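PDB 1QWK: aldo-keto reductase family 1 member C1 from Caenorhabditis elegans, which probably reduces aldehyde or keto groups of sugars and other carbonyl compounds with NADPH, as aldose reductases of the aldo-keto reductase family do. Local coordinates for residues A[38-43]-A[66-71]; A[171-176]-A[195-200]; A[177-182]-A[296-301]; A[244-249]-A[270-275]. One frame throughout, in Å; residues are numbered along the deposited sequence.

How the interactions relate
The chain folds as the parallel beta/alpha barrel of the aldo-keto reductases. Interaction 1, first along the chain, joins the ends of helices 28-41 and 55-68 on the outside. Interaction 2 pairs strands 173-177 and 197-201 in the barrel wall, its centre about 26 Å from that of interaction 1. Interaction 3 ties the loop following strand 173-177 to the C-terminal segment 296-301 and touches interaction 2 through Ser200 OG and Leu178 O. Both segments of interaction 4, 244-249 and 270-275, fall between those of interaction 3; it meets interaction 1 where Tyr43 reaches Ile270, and interaction 3 where Leu180 packs on Leu249. Contacts distant in sequence thus join wall, outer helices and C-terminal loop.

Interaction 1: residues A[38-43]-A[66-71]; sequences AVKAGY and LEEGVV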
loop_
_atom_site.group_PDB
_atom_site.type_symbol
_atom_site.label_atom_id
_atom_site.label_comp_id
_atom_site.label_asym_id
_atom_site.label_seq_id
_atom_site.Cartn_x
_atom_site.Cartn_y
_atom_site.Cartn_z
ATOM N N ALA A 38 0.554 -16.249 -2.258
ATOM C CA ALA A 38 0.735 -15.435 -1.063
ATOM C C ALA A 38 -0.064 -15.977 0.116
ATOM O O ALA A 38 0.461 -16.120 1.223
ATOM C CB ALA A 38 0.329 -13.992 -1.351
ATOM N N VAL A 39 -1.337 -16.272 -0.112
ATOM C CA VAL A 39 -2.177 -16.785 0.963
ATOM C C VAL A 39 -1.671 -18.133 1.469
ATOM O O VAL A 39 -1.651 -18.380 2.675
ATOM C CB VAL A 39 -3.650 -16.908 0.509
ATOM C CG1 VAL A 39 -4.487 -17.569 1.602
ATOM C CG2 VAL A 39 -4.208 -15.528 0.201
ATOM N N LYS A 40 -1.255 -19.008 0.560
ATOM C CA LYS A 40 -0.750 -20.308 0.987
ATOM C C LYS A 40 0.568 -20.149 1.741
ATOM O O LYS A 40 0.933 -21.003 2.551
ATOM C CB LYS A 40 -0.561 -21.230 -0.217
ATOM C CG LYS A 40 -1.859 -21.633 -0.889
ATOM C CD LYS A 40 -1.586 -22.405 -2.165
ATOM C CE LYS A 40 -2.873 -22.787 -2.872
ATOM N NZ LYS A 40 -2.595 -23.501 -4.148
ATOM N N ALA A 41 1.277 -19.053 1.480
ATOM C CA ALA A 41 2.551 -18.783 2.146
ATOM C C ALA A 41 2.360 -18.178 3.534
ATOM O O ALA A 41 3.254 -18.258 4.380
ATOM C CB ALA A 41 3.403 -17.853 1.289
ATOM N N GLY A 42 1.200 -17.569 3.771
ATOM C CA GLY A 42 0.942 -16.974 5.071
ATOM C C GLY A 42 0.377 -15.567 5.026
ATOM O O GLY A 42 -0.075 -15.051 6.048
ATOM N N TYR A 43 0.407 -14.938 3.853
ATOM C CA TYR A 43 -0.126 -13.580 3.712
ATOM C C TYR A 43 -1.613 -13.590 4.014
ATOM O O TYR A 43 -2.331 -14.476 3.559
ATOM C CB TYR A 43 0.054 -13.073 2.284
ATOM C CG TYR A 43 1.458 -12.687 1.897
ATOM C CD1 TYR A 43 1.814 -11.345 1.758
ATOM C CD2 TYR A 43 2.407 -13.655 1.583
ATOM C CE1 TYR A 43 3.075 -10.979 1.304
ATOM C CE2 TYR A 43 3.674 -13.297 1.129
ATOM C CZ TYR A 43 3.998 -11.960 0.986
ATOM O OH TYR A 43 5.230 -11.602 0.486
ATOM N N LEU A 66 -11.323 -20.147 -0.929
ATOM C CA LEU A 66 -12.382 -20.541 -0.006
ATOM C C LEU A 66 -12.880 -21.954 -0.304
ATOM O O LEU A 66 -13.086 -22.749 0.611
ATOM C CB LEU A 66 -13.549 -19.550 -0.081
ATOM C CG LEU A 66 -13.254 -18.105 0.345
ATOM C CD1 LEU A 66 -14.482 -17.240 0.118
ATOM C CD2 LEU A 66 -12.843 -18.073 1.805
ATOM N N GLU A 67 -13.066 -22.262 -1.584
ATOM C CA GLU A 67 -13.540 -23.583 -1.987
ATOM C C GLU A 67 -12.509 -24.664 -1.666
ATOM O O GLU A 67 -12.867 -25.800 -1.352
ATOM C CB GLU A 67 -13.859 -23.597 -3.485
ATOM C CG GLU A 67 -14.913 -22.581 -3.902
ATOM C CD GLU A 67 -15.276 -22.677 -5.376
ATOM O OE1 GLU A 67 -14.356 -22.644 -6.223
ATOM O OE2 GLU A 67 -16.483 -22.775 -5.686
ATOM N N GLU A 68 -11.230 -24.305 -1.747
ATOM C CA GLU A 68 -10.148 -25.241 -1.459
ATOM C C GLU A 68 -9.974 -25.434 0.043
ATOM O O GLU A 68 -9.269 -26.344 0.483
ATOM C CB GLU A 68 -8.838 -24.732 -2.067
ATOM C CG GLU A 68 -8.764 -24.867 -3.578
ATOM C CD GLU A 68 -7.606 -24.097 -4.179
ATOM O OE1 GLU A 68 -6.468 -24.240 -3.681
ATOM O OE2 GLU A 68 -7.831 -23.352 -5.155
ATOM N N GLY A 69 -10.620 -24.574 0.824
ATOM C CA GLY A 69 -10.527 -24.669 2.269
ATOM C C GLY A 69 -9.229 -24.127 2.835
ATOM O O GLY A 69 -8.872 -24.422 3.975
ATOM N N VAL A 70 -8.519 -23.331 2.043
ATOM C CA VAL A 70 -7.254 -22.754 2.481
ATOM C C VAL A 70 -7.487 -21.760 3.612
ATOM O O VAL A 70 -6.769 -21.763 4.610
ATOM C CB VAL A 70 -6.541 -22.033 1.321
ATOM C CG1 VAL A 70 -5.219 -21.453 1.801
ATOM C CG2 VAL A 70 -6.309 -23.006 0.175
ATOM N N VAL A 71 -8.491 -20.906 3.445
ATOM C CA VAL A 71 -8.831 -19.911 4.455
ATOM C C VAL A 71 -10.317 -19.587 4.399
ATOM O O VAL A 71 -11.025 -20.010 3.484
ATOM C CB VAL A 71 -8.042 -18.585 4.253
ATOM C CG1 VAL A 71 -6.579 -18.783 4.601
ATOM C CG2 VAL A 71 -8.180 -18.107 2.813
#
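Val39, near the end of helix 28-41, packs against Val70 and Val71, which follow helix 55-68; the contact joins the C-terminal ends of two successive helices in the outer layer of the beta/alpha barrel. The apolar part centres on one methyl group. CG1 of Val39, set anti to the backbone N (chi1 175°), lies 4.0 Å from Val70 CG1. The same methyl approaches both branches of Val71, with CG1 to CG1 at 3.9 Å, and the two side chains cross obliquely. Branched, compact valines suit this place, since they fill the space between the helix ends without long flexible chains. Leu65 of helix 55-68 also touches Val39 and Val70.

The charged part lies farther out. Lys40 extends its chain beyond CG and crosses Glu68 at about a right angle, forming a long salt bridge, 4.0 Å from NZ to OE1. Glu68 has a stronger partner in Lys36, whose NZ forms a salt bridge with OE2, so its carboxylate pairs with two lysines, the closer tie being to Lys36.

Backbone turns end both helices. Gly42 has a positive phi at which a side chain would jam against the preceding carbonyl, and Gly69, also at positive phi, closes a Schellman motif. Nearer its backbone, Lys40 brings CG to 4.3 Å from Val70 CG1.

Interaction 2: residues A[171-176]-A[195-200]; sequences VHNSQV and NISVTS
Strands 173-177 and 197-201 are neighbouring parallel strands of the beta/alpha barrel, joined through helix 185-193 in a beta-alpha-beta crossover. Ser174 N donates to Ser197 O, Thr199 N to Ser174 O and Val176 N to Thr199 O, the regular parallel ladder.

Asn173, Gln175, Ser197 and Thr199 share the inner face, where Gln175 comes close to Lys81, predicted to lower the pKa of the active-site tyrosine. CG of Asn173 stands anti to the backbone N (chi1 171°), and its amide leans over the neighbouring strand. ND2 gives one hydrogen to Ser197 OG at 2.9 Å, in the amide plane, and the other to Thr199 OG1 at 3.0 Å, tilted from it. An asparagine suits this place because one amide nitrogen can bind two hydroxyls. Ser197 OG passes its own hydrogen to His172 O at 2.9 Å, and Ser197 N donates to that carbonyl from above its plane.

On the other face Ser174, Val176 and Val198 turn toward the helices; Ser174 OG bonds to His187. The branched Ile196 packs its CG2 on Val171 CG1, 4.2 Å away. A water donates to Asn173 OD1 at 2.8 Å and accepts from Thr199 OG1 at 3.0 Å.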
loop_
_atom_site.group_PDB
_atom_site.type_symbol
_atom_site.label_atom_id
_atom_site.label_comp_id
_atom_site.label_asym_id
_atom_site.label_seq_id
_atom_site.Cartn_x
_atom_site.Cartn_y
_atom_site.Cartn_z
ATOM N N VAL A 171 -9.903 8.926 10.453
ATOM C CA VAL A 171 -9.167 8.300 9.363
ATOM C C VAL A 171 -8.444 7.139 10.054
ATOM O O VAL A 171 -7.672 7.358 10.985
ATOM C CB VAL A 171 -8.142 9.278 8.754
ATOM C CG1 VAL A 171 -7.257 8.551 7.751
ATOM C CG2 VAL A 171 -8.873 10.434 8.074
ATOM N N HIS A 172 -8.686 5.907 9.606
ATOM C CA HIS A 172 -8.075 4.736 10.245
ATOM C C HIS A 172 -6.706 4.357 9.694
ATOM O O HIS A 172 -5.904 3.734 10.393
ATOM C CB HIS A 172 -8.988 3.503 10.111
ATOM C CG HIS A 172 -10.389 3.715 10.606
ATOM N ND1 HIS A 172 -10.679 4.094 11.900
ATOM C CD2 HIS A 172 -11.580 3.571 9.981
ATOM C CE1 HIS A 172 -11.989 4.173 12.051
ATOM N NE2 HIS A 172 -12.560 3.859 10.901
ATOM N N ASN A 173 -6.443 4.721 8.443
ATOM C CA ASN A 173 -5.181 4.364 7.801
ATOM C C ASN A 173 -4.763 5.360 6.721
ATOM O O ASN A 173 -5.604 6.010 6.099
ATOM C CB ASN A 173 -5.318 2.950 7.204
ATOM C CG ASN A 173 -4.137 2.545 6.320
ATOM O OD1 ASN A 173 -4.190 2.658 5.089
ATOM N ND2 ASN A 173 -3.075 2.057 6.945
ATOM N N SER A 174 -3.454 5.487 6.528
ATOM C CA SER A 174 -2.878 6.351 5.505
ATOM C C SER A 174 -1.845 5.502 4.772
ATOM O O SER A 174 -0.914 4.980 5.385
ATOM C CB SER A 174 -2.186 7.566 6.129
ATOM O OG SER A 174 -1.396 8.242 5.156
ATOM N N GLN A 175 -2.029 5.347 3.465
ATOM C CA GLN A 175 -1.112 4.561 2.654
ATOM C C GLN A 175 -0.298 5.505 1.789
ATOM O O GLN A 175 -0.847 6.239 0.964
ATOM C CB GLN A 175 -1.873 3.570 1.767
ATOM C CG GLN A 175 -0.952 2.647 0.983
ATOM C CD GLN A 175 -1.692 1.599 0.170
ATOM O OE1 GLN A 175 -2.545 0.868 0.691
ATOM N NE2 GLN A 175 -1.351 1.503 -1.106
ATOM N N VAL A 176 1.016 5.491 1.982
ATOM C CA VAL A 176 1.897 6.371 1.224
ATOM C C VAL A 176 3.198 5.685 0.826
ATOM O O VAL A 176 3.523 4.600 1.308
ATOM C CB VAL A 176 2.277 7.622 2.054
ATOM C CG1 VAL A 176 1.034 8.429 2.403
ATOM C CG2 VAL A 176 3.013 7.202 3.327
ATOM N N ASN A 195 -3.295 8.666 16.033
ATOM C CA ASN A 195 -3.672 7.255 16.026
ATOM C C ASN A 195 -4.110 6.758 14.653
ATOM O O ASN A 195 -5.113 6.049 14.517
ATOM C CB ASN A 195 -4.788 6.989 17.045
ATOM C CG ASN A 195 -4.348 7.242 18.473
ATOM O OD1 ASN A 195 -3.393 6.637 18.958
ATOM N ND2 ASN A 195 -5.052 8.136 19.159
ATOM N N ILE A 196 -3.356 7.141 13.631
ATOM C CA ILE A 196 -3.651 6.720 12.265
ATOM C C ILE A 196 -2.586 5.696 11.874
ATOM O O ILE A 196 -1.392 5.980 11.969
ATOM C CB ILE A 196 -3.577 7.913 11.283
ATOM C CG1 ILE A 196 -4.592 8.991 11.689
ATOM C CG2 ILE A 196 -3.855 7.431 9.858
ATOM C CD1 ILE A 196 -4.518 10.250 10.838
ATOM N N SER A 197 -3.005 4.510 11.445
ATOM C CA SER A 197 -2.038 3.502 11.045
ATOM C C SER A 197 -1.429 3.935 9.714
ATOM O O SER A 197 -2.065 4.652 8.936
ATOM C CB SER A 197 -2.699 2.119 10.912
ATOM O OG SER A 197 -3.623 2.077 9.839
ATOM N N VAL A 198 -0.186 3.532 9.474
ATOM C CA VAL A 198 0.503 3.882 8.241
ATOM C C VAL A 198 0.887 2.631 7.461
ATOM O O VAL A 198 1.430 1.680 8.025
ATOM C CB VAL A 198 1.807 4.686 8.522
ATOM C CG1 VAL A 198 2.509 5.030 7.200
ATOM C CG2 VAL A 198 1.483 5.949 9.301
ATOM N N THR A 199 0.580 2.636 6.169
ATOM C CA THR A 199 0.926 1.530 5.293
ATOM C C THR A 199 1.884 2.069 4.250
ATOM O O THR A 199 1.622 3.089 3.603
ATOM C CB THR A 199 -0.297 0.936 4.564
ATOM O OG1 THR A 199 -1.145 0.273 5.509
ATOM C CG2 THR A 199 0.156 -0.066 3.507
ATOM N N SER A 200 3.007 1.387 4.103
ATOM C CA SER A 200 4.029 1.766 3.143
ATOM C C SER A 200 3.893 1.013 1.835
ATOM O O SER A 200 3.734 -0.209 1.843
ATOM C CB SER A 200 5.412 1.448 3.722
ATOM O OG SER A 200 6.332 1.095 2.692
HETATM O O HOH W 1 -7.652 6.933 13.809
HETATM O O HOH W 2 -6.094 3.651 13.175
HETATM O O HOH W 3 -3.286 0.567 3.385
#

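Interaction 3: residues A[177-182]-A[296-301]; sequences ELHLYF and QRLFLQ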
loop_
_atom_site.group_PDB
_atom_site.type_symbol
_atom_site.label_atom_id
_atom_site.label_comp_id
_atom_site.label_asym_id
_atom_site.label_seq_id
_atom_site.Cartn_x
_atom_site.Cartn_y
_atom_site.Cartn_z
ATOM N N GLU A 177 3.930 6.330 -0.075
ATOM C CA GLU A 177 5.223 5.828 -0.509
ATOM C C GLU A 177 6.125 5.947 0.712
ATOM O O GLU A 177 6.215 7.012 1.315
ATOM C CB GLU A 177 5.791 6.698 -1.633
ATOM C CG GLU A 177 7.160 6.236 -2.112
ATOM C CD GLU A 177 7.809 7.203 -3.089
ATOM O OE1 GLU A 177 7.085 8.036 -3.676
ATOM O OE2 GLU A 177 9.046 7.110 -3.278
ATOM N N LEU A 178 6.782 4.856 1.089
ATOM C CA LEU A 178 7.670 4.888 2.238
ATOM C C LEU A 178 8.700 3.775 2.141
ATOM O O LEU A 178 8.360 2.596 2.057
ATOM C CB LEU A 178 6.876 4.755 3.547
ATOM C CG LEU A 178 7.627 5.049 4.856
ATOM C CD1 LEU A 178 6.624 5.392 5.949
ATOM C CD2 LEU A 178 8.494 3.857 5.264
ATOM N N HIS A 179 9.966 4.168 2.133
ATOM C CA HIS A 179 11.073 3.227 2.067
ATOM C C HIS A 179 12.303 3.933 2.615
ATOM O O HIS A 179 12.246 5.124 2.913
ATOM C CB HIS A 179 11.304 2.720 0.631
ATOM C CG HIS A 179 11.356 3.799 -0.407
ATOM N ND1 HIS A 179 10.227 4.432 -0.879
ATOM C CD2 HIS A 179 12.398 4.329 -1.093
ATOM C CE1 HIS A 179 10.570 5.302 -1.813
ATOM N NE2 HIS A 179 11.881 5.258 -1.963
ATOM N N LEU A 180 13.404 3.208 2.771
ATOM C CA LEU A 180 14.613 3.802 3.338
ATOM C C LEU A 180 15.028 5.123 2.707
ATOM O O LEU A 180 15.380 6.068 3.418
ATOM C CB LEU A 180 15.782 2.822 3.258
ATOM C CG LEU A 180 17.077 3.316 3.922
ATOM C CD1 LEU A 180 16.822 3.638 5.392
ATOM C CD2 LEU A 180 18.146 2.245 3.783
ATOM N N TYR A 181 14.982 5.191 1.380
ATOM C CA TYR A 181 15.370 6.406 0.677
ATOM C C TYR A 181 14.243 7.435 0.494
ATOM O O TYR A 181 14.281 8.263 -0.410
ATOM C CB TYR A 181 16.025 6.038 -0.661
ATOM C CG TYR A 181 17.477 5.596 -0.524
ATOM C CD1 TYR A 181 18.044 5.358 0.734
ATOM C CD2 TYR A 181 18.288 5.437 -1.649
ATOM C CE1 TYR A 181 19.382 4.975 0.864
ATOM C CE2 TYR A 181 19.627 5.054 -1.529
ATOM C CZ TYR A 181 20.167 4.828 -0.271
ATOM O OH TYR A 181 21.489 4.469 -0.143
ATOM N N PHE A 182 13.243 7.360 1.374
ATOM C CA PHE A 182 12.110 8.295 1.423
ATOM C C PHE A 182 11.349 7.896 2.690
ATOM O O PHE A 182 10.207 7.418 2.631
ATOM C CB PHE A 182 11.201 8.180 0.193
ATOM C CG PHE A 182 10.251 9.339 0.053
ATOM C CD1 PHE A 182 10.738 10.645 -0.064
ATOM C CD2 PHE A 182 8.875 9.141 0.089
ATOM C CE1 PHE A 182 9.866 11.731 -0.142
ATOM C CE2 PHE A 182 7.991 10.220 0.010
ATOM C CZ PHE A 182 8.484 11.522 -0.104
ATOM N N GLN A 296 14.187 10.970 -1.560
ATOM C CA GLN A 296 13.634 11.469 -2.810
ATOM C C GLN A 296 12.367 10.710 -3.161
ATOM O O GLN A 296 12.363 9.480 -3.215
ATOM C CB GLN A 296 14.658 11.312 -3.938
ATOM C CG GLN A 296 14.296 12.072 -5.203
ATOM C CD GLN A 296 15.301 11.863 -6.317
ATOM O OE1 GLN A 296 16.507 12.038 -6.125
ATOM N NE2 GLN A 296 14.810 11.498 -7.495
ATOM N N ARG A 297 11.293 11.451 -3.396
ATOM C CA ARG A 297 10.013 10.853 -3.752
ATOM C C ARG A 297 10.095 10.238 -5.152
ATOM O O ARG A 297 10.453 10.916 -6.115
ATOM C CB ARG A 297 8.922 11.926 -3.711
ATOM C CG ARG A 297 7.513 11.399 -3.899
ATOM C CD ARG A 297 6.528 12.543 -4.045
ATOM N NE ARG A 297 6.439 13.396 -2.862
ATOM C CZ ARG A 297 5.820 13.061 -1.733
ATOM N NH1 ARG A 297 5.234 11.877 -1.616
ATOM N NH2 ARG A 297 5.748 13.928 -0.728
ATOM N N LEU A 298 9.762 8.954 -5.262
ATOM C CA LEU A 298 9.805 8.246 -6.542
ATOM C C LEU A 298 8.490 8.329 -7.305
ATOM O O LEU A 298 8.469 8.313 -8.536
ATOM C CB LEU A 298 10.149 6.770 -6.324
ATOM C CG LEU A 298 11.489 6.447 -5.656
ATOM C CD1 LEU A 298 11.650 4.937 -5.514
ATOM C CD2 LEU A 298 12.619 7.031 -6.486
ATOM N N PHE A 299 7.392 8.391 -6.566
ATOM C CA PHE A 299 6.066 8.466 -7.169
ATOM C C PHE A 299 5.489 9.864 -6.992
ATOM O O PHE A 299 4.857 10.176 -5.983
ATOM C CB PHE A 299 5.165 7.416 -6.525
ATOM C CG PHE A 299 5.573 6.006 -6.840
ATOM C CD1 PHE A 299 5.062 5.355 -7.957
ATOM C CD2 PHE A 299 6.497 5.339 -6.044
ATOM C CE1 PHE A 299 5.462 4.056 -8.278
ATOM C CE2 PHE A 299 6.905 4.039 -6.355
ATOM C CZ PHE A 299 6.387 3.399 -7.475
ATOM N N LEU A 300 5.708 10.699 -7.999
ATOM C CA LEU A 300 5.260 12.080 -7.973
ATOM C C LEU A 300 3.762 12.289 -8.203
ATOM O O LEU A 300 3.242 13.360 -7.898
ATOM C CB LEU A 300 6.048 12.879 -9.016
ATOM C CG LEU A 300 7.571 12.714 -8.951
ATOM C CD1 LEU A 300 8.219 13.507 -10.073
ATOM C CD2 LEU A 300 8.081 13.175 -7.599
ATOM N N GLN A 301 3.075 11.278 -8.733
ATOM C CA GLN A 301 1.643 11.390 -9.008
ATOM C C GLN A 301 1.393 12.773 -9.626
ATOM O O GLN A 301 0.463 13.482 -9.227
ATOM C CB GLN A 301 0.830 11.251 -7.708
ATOM C CG GLN A 301 1.220 10.060 -6.831
ATOM C CD GLN A 301 0.946 8.709 -7.489
ATOM O OE1 GLN A 301 0.419 8.638 -8.600
ATOM N NE2 GLN A 301 1.304 7.629 -6.794
HETATM O O HOH W 4 4.773 9.496 -3.273
HETATM O O HOH W 5 14.299 7.404 -3.307
#
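Glu177 meets the backbone of Leu298 and Phe299 because its chain is drawn out: CG is anti to the backbone N (chi1 179°) and CD continues the extension (chi2 -172°). Here the loop after strand 173-177, with a type I turn from His179 to Phe182, meets the C-terminal loop of the barrel; the side chain of Phe299 is about 9 Å from that of Tyr52, the predicted proton donor. Phe299 N donates to OE1 at 2.9 Å, from above the carboxylate plane, while Leu298 N donates to OE2, an atom whose place is less sure. A glutamate suits the spot, since its two oxygens can serve both N-H groups. Phe299 turns its ring edge to the carboxylate.

Arg297 CB lies over a face of the Phe182 ring, a CH-pi contact 4.0 Å from the centroid. Beyond, the arginine bends at chi3; ring and guanidinium planes are 70° apart, so the ring's CZ corner, not its face, meets the flat group, 3.5 Å from Arg297 CZ. Arg297 NH2 also forms a salt bridge with Glu315. Beside Phe182, Gln296 N donates to Tyr181 O at 2.9 Å.

An alanine in place of Glu177 would probably leave the N-H groups of Leu298 and Phe299 without their acceptors. A water bonded to Glu177 OE1, Arg297 NH1 and Phe299 O links acid to base; with the peptide N-H donors and the nearby positive charge, the ionised carboxylate is probably favoured.

Interaction 4: residues A[244-249]-A[270-275]; sequences TPAQVL and IKENFE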
loop_
_atom_site.group_PDB
_atom_site.type_symbol
_atom_site.label_atom_id
_atom_site.label_comp_id
_atom_site.label_asym_id
_atom_site.label_seq_id
_atom_site.Cartn_x
_atom_site.Cartn_y
_atom_site.Cartn_z
ATOM N N THR A 244 18.328 -11.229 3.407
ATOM C CA THR A 244 18.575 -10.577 2.125
ATOM C C THR A 244 18.326 -9.083 2.259
ATOM O O THR A 244 17.632 -8.640 3.179
ATOM C CB THR A 244 17.649 -11.111 1.011
ATOM O OG1 THR A 244 16.312 -10.665 1.258
ATOM C CG2 THR A 244 17.671 -12.636 0.977
ATOM N N PRO A 245 18.908 -8.281 1.354
ATOM C CA PRO A 245 18.728 -6.827 1.386
ATOM C C PRO A 245 17.250 -6.444 1.385
ATOM O O PRO A 245 16.837 -5.523 2.091
ATOM C CB PRO A 245 19.443 -6.372 0.122
ATOM C CG PRO A 245 20.608 -7.329 0.069
ATOM C CD PRO A 245 19.953 -8.658 0.381
ATOM N N ALA A 246 16.457 -7.154 0.585
ATOM C CA ALA A 246 15.027 -6.885 0.516
ATOM C C ALA A 246 14.360 -7.130 1.870
ATOM O O ALA A 246 13.545 -6.326 2.325
ATOM C CB ALA A 246 14.371 -7.758 -0.556
ATOM N N GLN A 247 14.702 -8.236 2.519
ATOM C CA GLN A 247 14.109 -8.532 3.818
ATOM C C GLN A 247 14.485 -7.460 4.839
ATOM O O GLN A 247 13.690 -7.119 5.714
ATOM C CB GLN A 247 14.542 -9.928 4.277
ATOM C CG GLN A 247 14.089 -10.996 3.294
ATOM C CD GLN A 247 14.660 -12.368 3.579
ATOM O OE1 GLN A 247 15.799 -12.503 4.022
ATOM N NE2 GLN A 247 13.875 -13.400 3.299
ATOM N N VAL A 248 15.689 -6.915 4.714
ATOM C CA VAL A 248 16.129 -5.864 5.622
ATOM C C VAL A 248 15.305 -4.589 5.383
ATOM O O VAL A 248 14.893 -3.926 6.335
ATOM C CB VAL A 248 17.637 -5.565 5.440
ATOM C CG1 VAL A 248 18.030 -4.331 6.244
ATOM C CG2 VAL A 248 18.461 -6.764 5.907
ATOM N N LEU A 249 15.059 -4.247 4.120
ATOM C CA LEU A 249 14.264 -3.056 3.808
ATOM C C LEU A 249 12.827 -3.195 4.314
ATOM O O LEU A 249 12.225 -2.226 4.781
ATOM C CB LEU A 249 14.249 -2.799 2.299
ATOM C CG LEU A 249 15.572 -2.327 1.691
ATOM C CD1 LEU A 249 15.388 -2.132 0.195
ATOM C CD2 LEU A 249 16.018 -1.022 2.350
ATOM N N ILE A 270 7.662 -13.597 -3.602
ATOM C CA ILE A 270 6.524 -13.491 -2.695
ATOM C C ILE A 270 6.855 -14.261 -1.418
ATOM O O ILE A 270 6.557 -13.812 -0.312
ATOM C CB ILE A 270 5.232 -14.070 -3.332
ATOM C CG1 ILE A 270 4.777 -13.165 -4.485
ATOM C CG2 ILE A 270 4.128 -14.193 -2.275
ATOM C CD1 ILE A 270 3.583 -13.684 -5.260
ATOM N N LYS A 271 7.486 -15.420 -1.571
ATOM C CA LYS A 271 7.854 -16.225 -0.414
ATOM C C LYS A 271 8.993 -15.569 0.356
ATOM O O LYS A 271 8.998 -15.566 1.585
ATOM C CB LYS A 271 8.267 -17.632 -0.852
ATOM C CG LYS A 271 7.120 -18.482 -1.381
ATOM C CD LYS A 271 7.623 -19.856 -1.792
ATOM C CE LYS A 271 6.504 -20.746 -2.297
ATOM N NZ LYS A 271 7.043 -22.060 -2.756
ATOM N N GLU A 272 9.951 -15.006 -0.374
ATOM C CA GLU A 272 11.096 -14.342 0.241
ATOM C C GLU A 272 10.671 -13.149 1.095
ATOM O O GLU A 272 11.135 -12.992 2.220
ATOM C CB GLU A 272 12.066 -13.855 -0.840
ATOM C CG GLU A 272 13.372 -13.278 -0.292
ATOM C CD GLU A 272 14.142 -12.474 -1.329
ATOM O OE1 GLU A 272 14.189 -12.901 -2.502
ATOM O OE2 GLU A 272 14.714 -11.424 -0.967
ATOM N N ASN A 273 9.790 -12.312 0.555
ATOM C CA ASN A 273 9.338 -11.126 1.268
ATOM C C ASN A 273 8.582 -11.424 2.563
ATOM O O ASN A 273 8.484 -10.561 3.432
ATOM C CB ASN A 273 8.463 -10.253 0.361
ATOM C CG ASN A 273 9.210 -9.736 -0.863
ATOM O OD1 ASN A 273 10.429 -9.585 -0.845
ATOM N ND2 ASN A 273 8.470 -9.443 -1.926
ATOM N N PHE A 274 8.048 -12.636 2.694
ATOM C CA PHE A 274 7.298 -13.001 3.896
ATOM C C PHE A 274 8.207 -13.441 5.039
ATOM O O PHE A 274 7.796 -13.457 6.203
ATOM C CB PHE A 274 6.306 -14.130 3.580
ATOM C CG PHE A 274 5.284 -14.361 4.662
ATOM C CD1 PHE A 274 4.260 -13.438 4.876
ATOM C CD2 PHE A 274 5.348 -15.492 5.472
ATOM C CE1 PHE A 274 3.315 -13.633 5.880
ATOM C CE2 PHE A 274 4.406 -15.699 6.482
ATOM C CZ PHE A 274 3.385 -14.764 6.685
ATOM N N GLU A 275 9.445 -13.800 4.711
ATOM C CA GLU A 275 10.400 -14.264 5.723
ATOM C C GLU A 275 11.102 -13.116 6.431
ATOM O O GLU A 275 12.319 -12.978 6.352
ATOM C CB GLU A 275 11.434 -15.181 5.069
ATOM C CG GLU A 275 10.815 -16.400 4.414
ATOM C CD GLU A 275 10.065 -17.271 5.401
ATOM O OE1 GLU A 275 10.706 -17.802 6.336
ATOM O OE2 GLU A 275 8.831 -17.428 5.247
#
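Gln247 and Glu272 meet where helices 245-255 and 267-274 pass each other, the axes of the short segments 9.4 Å apart and at an angle of 51°. The backbones come nearest at Gln247 and Asn273, with CA atoms 6.0 Å apart. The N-terminal turn of the first helix thus faces the C-terminal turn of the second.

Thr244, at the N-cap, uses its hydroxyl twice. OG1 accepts from Gln247 N and donates to Glu272 OE2 at 2.8 Å, the two side chains meeting tip to tip. The hydroxyl reaches the anti side of the carboxylate, 30° out of its plane. Threonine suits this place, as one small hydroxyl can both cap the helix and bind the acid. Ala246, with only a methyl, lets Glu272 OE2 come within 3.7 Å of its CB.

Gln247 also works in two directions. Its OE1 accepts from Thr244 N at 2.9 Å, and its NE2 donates to Glu272 O at 3.0 Å, nearly straight at 178° and in the amide plane. That carbonyl accepts from Glu275 N as well, on the opposite face of its plane. A leucine here would probably leave Thr244 N without its acceptor and take the cross-helix donor from Glu272 O.

The reciprocal bonds of Thr244 and Gln247 make a capping box, here opening a helix in the outer layer of the beta/alpha barrel and binding it to the end of the next.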